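Local coordinates for protein peptide amidase (Stenotrophomonas maltophilia, PDB 1M22) that probably hydrolyses amide bonds, as a peptide amidase of the amidase signature family that uses a serine nucleophile, at residues D140-W145 and G364-E369. Numbering follows the deposited sequence.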
loop_
_atom_site.group_PDB
_atom_site.type_symbol
_atom_site.label_atom_id
_atom_site.label_comp_id
_atom_site.label_asym_id
_atom_site.label_seq_id
_atom_site.Cartn_x
_atom_site.Cartn_y
_atom_site.Cartn_z
ATOM N N ASP A 140 -13.488 -5.305 15.767
ATOM C CA ASP A 140 -12.417 -5.926 16.543
ATOM C C ASP A 140 -11.622 -6.926 15.716
ATOM O O ASP A 140 -11.236 -7.991 16.202
ATOM C CB ASP A 140 -12.983 -6.636 17.778
ATOM C CG ASP A 140 -13.786 -5.709 18.665
ATOM O OD1 ASP A 140 -13.359 -4.554 18.870
ATOM O OD2 ASP A 140 -14.844 -6.141 19.169
ATOM N N SER A 141 -11.374 -6.578 14.461
ATOM C CA SER A 141 -10.623 -7.444 13.568
ATOM C C SER A 141 -9.150 -7.496 13.958
ATOM O O SER A 141 -8.657 -6.636 14.689
ATOM C CB SER A 141 -10.748 -6.938 12.136
ATOM O OG SER A 141 -10.212 -5.632 12.038
ATOM N N ILE A 142 -8.455 -8.516 13.464
ATOM C CA ILE A 142 -7.034 -8.693 13.733
ATOM C C ILE A 142 -6.265 -8.364 12.454
ATOM O O ILE A 142 -6.423 -9.029 11.430
ATOM C CB ILE A 142 -6.726 -10.145 14.151
ATOM C CG1 ILE A 142 -7.555 -10.520 15.385
ATOM C CG2 ILE A 142 -5.237 -10.297 14.447
ATOM C CD1 ILE A 142 -7.445 -11.975 15.774
ATOM N N SER A 143 -5.438 -7.328 12.511
ATOM C CA SER A 143 -4.667 -6.919 11.343
ATOM C C SER A 143 -3.744 -8.022 10.844
ATOM O O SER A 143 -3.069 -8.688 11.633
ATOM C CB SER A 143 -3.835 -5.677 11.665
ATOM O OG SER A 143 -4.667 -4.570 11.952
ATOM N N GLY A 144 -3.728 -8.218 9.531
ATOM C CA GLY A 144 -2.860 -9.225 8.952
ATOM C C GLY A 144 -3.370 -10.651 8.988
ATOM O O GLY A 144 -2.645 -11.571 8.609
ATOM N N TRP A 145 -4.603 -10.847 9.440
ATOM C CA TRP A 145 -5.174 -12.187 9.494
ATOM C C TRP A 145 -6.243 -12.422 8.438
ATOM O O TRP A 145 -7.059 -11.544 8.158
ATOM C CB TRP A 145 -5.812 -12.463 10.861
ATOM C CG TRP A 145 -6.457 -13.832 10.928
ATOM C CD1 TRP A 145 -5.850 -15.007 11.272
ATOM C CD2 TRP A 145 -7.794 -14.173 10.533
ATOM N NE1 TRP A 145 -6.724 -16.058 11.109
ATOM C CE2 TRP A 145 -7.922 -15.576 10.656
ATOM C CE3 TRP A 145 -8.895 -13.430 10.082
ATOM C CZ2 TRP A 145 -9.109 -16.251 10.345
ATOM C CZ3 TRP A 145 -10.077 -14.105 9.772
ATOM C CH2 TRP A 145 -10.169 -15.503 9.906
ATOM N N GLY A 364 -14.129 -17.433 13.817
ATOM C CA GLY A 364 -13.622 -17.865 15.107
ATOM C C GLY A 364 -12.912 -16.799 15.925
ATOM O O GLY A 364 -12.932 -16.848 17.154
ATOM N N LEU A 365 -12.283 -15.835 15.256
ATOM C CA LEU A 365 -11.560 -14.774 15.952
ATOM C C LEU A 365 -12.403 -13.514 16.134
ATOM O O LEU A 365 -12.339 -12.860 17.173
ATOM C CB LEU A 365 -10.271 -14.441 15.198
ATOM C CG LEU A 365 -9.262 -15.590 15.100
ATOM C CD1 LEU A 365 -8.065 -15.153 14.270
ATOM C CD2 LEU A 365 -8.819 -16.009 16.496
ATOM N N PHE A 366 -13.178 -13.170 15.112
ATOM C CA PHE A 366 -14.068 -12.014 15.162
ATOM C C PHE A 366 -15.192 -12.212 14.147
ATOM O O PHE A 366 -15.149 -13.142 13.346
ATOM C CB PHE A 366 -13.313 -10.697 14.906
ATOM C CG PHE A 366 -12.544 -10.662 13.618
ATOM C CD1 PHE A 366 -11.292 -11.263 13.521
ATOM C CD2 PHE A 366 -13.067 -10.015 12.502
ATOM C CE1 PHE A 366 -10.568 -11.217 12.328
ATOM C CE2 PHE A 366 -12.351 -9.964 11.306
ATOM C CZ PHE A 366 -11.100 -10.566 11.221
ATOM N N GLY A 367 -16.191 -11.337 14.184
ATOM C CA GLY A 367 -17.333 -11.485 13.296
ATOM C C GLY A 367 -17.280 -10.868 11.913
ATOM O O GLY A 367 -16.206 -10.658 11.341
ATOM N N GLN A 368 -18.464 -10.595 11.370
ATOM C CA GLN A 368 -18.597 -10.002 10.044
ATOM C C GLN A 368 -19.632 -8.880 10.067
ATOM O O GLN A 368 -20.430 -8.726 9.138
ATOM C CB GLN A 368 -18.984 -11.077 9.018
ATOM C CG GLN A 368 -20.326 -11.761 9.267
ATOM C CD GLN A 368 -20.630 -12.827 8.230
ATOM O OE1 GLN A 368 -20.101 -12.796 7.119
ATOM N NE2 GLN A 368 -21.500 -13.771 8.579
ATOM N N GLU A 369 -19.586 -8.082 11.129
ATOM C CA GLU A 369 -20.511 -6.971 11.323
ATOM C C GLU A 369 -20.526 -5.925 10.213
ATOM O O GLU A 369 -21.574 -5.356 9.913
ATOM C CB GLU A 369 -20.230 -6.279 12.662
ATOM C CG GLU A 369 -20.367 -7.201 13.870
ATOM C CD GLU A 369 -19.047 -7.805 14.324
ATOM O OE1 GLU A 369 -18.120 -7.949 13.500
ATOM O OE2 GLU A 369 -18.937 -8.155 15.518
HETATM O O HOH W 1 -11.037 -9.858 18.331
#
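Phe366 holds CG between its backbone N and carbonyl carbon (chi1 56°), and Trp145 turns CG anti to its backbone N (chi1 178°); the phenyl ring lies against the backbone of Ser141, and the indole meets both Phe366 and Leu365. Ser141 CA stands 3.6 Å from the centroid of the Phe366 ring, over the middle of the face in a CH-pi contact. Ser141 CB lies over the same face, nearest Phe366 CE2 at 3.5 Å, while its hydroxyl is hydrogen-bonded to Asn135. The indole and phenyl slide past each other in opposite directions with their planes at 76°, an oblique pair whose closest atoms are Trp145 CE3 and Phe366 CE1 at 3.6 Å. Leu365 extends CD1 over one indole face, 3.6 Å from the centroid of the five-membered ring, a second CH-pi contact. The same methyl touches Ile142 CD1 at 3.6 Å, where the two aliphatic chains cross at about a right angle. A type II beta turn from Ile142 to Trp145, closed by Trp145 N to Ile142 O, lets both side chains reach Leu365 CD1. A water donates to Asp140 O at 2.8 Å and, in a long and weak bond, to Leu365 O. The contact joins the loop before strand 145-146 to the one before helix 369-375 at the surface; the side chain of Ser141 is about 8 Å from that of the active-site residue Ser165. The segments thus meet mainly through apolar and CH-pi contacts, which depend on shape fit more than on directed bonds, and Arg137, in cation-pi contact with Phe366, probably polarises its ring.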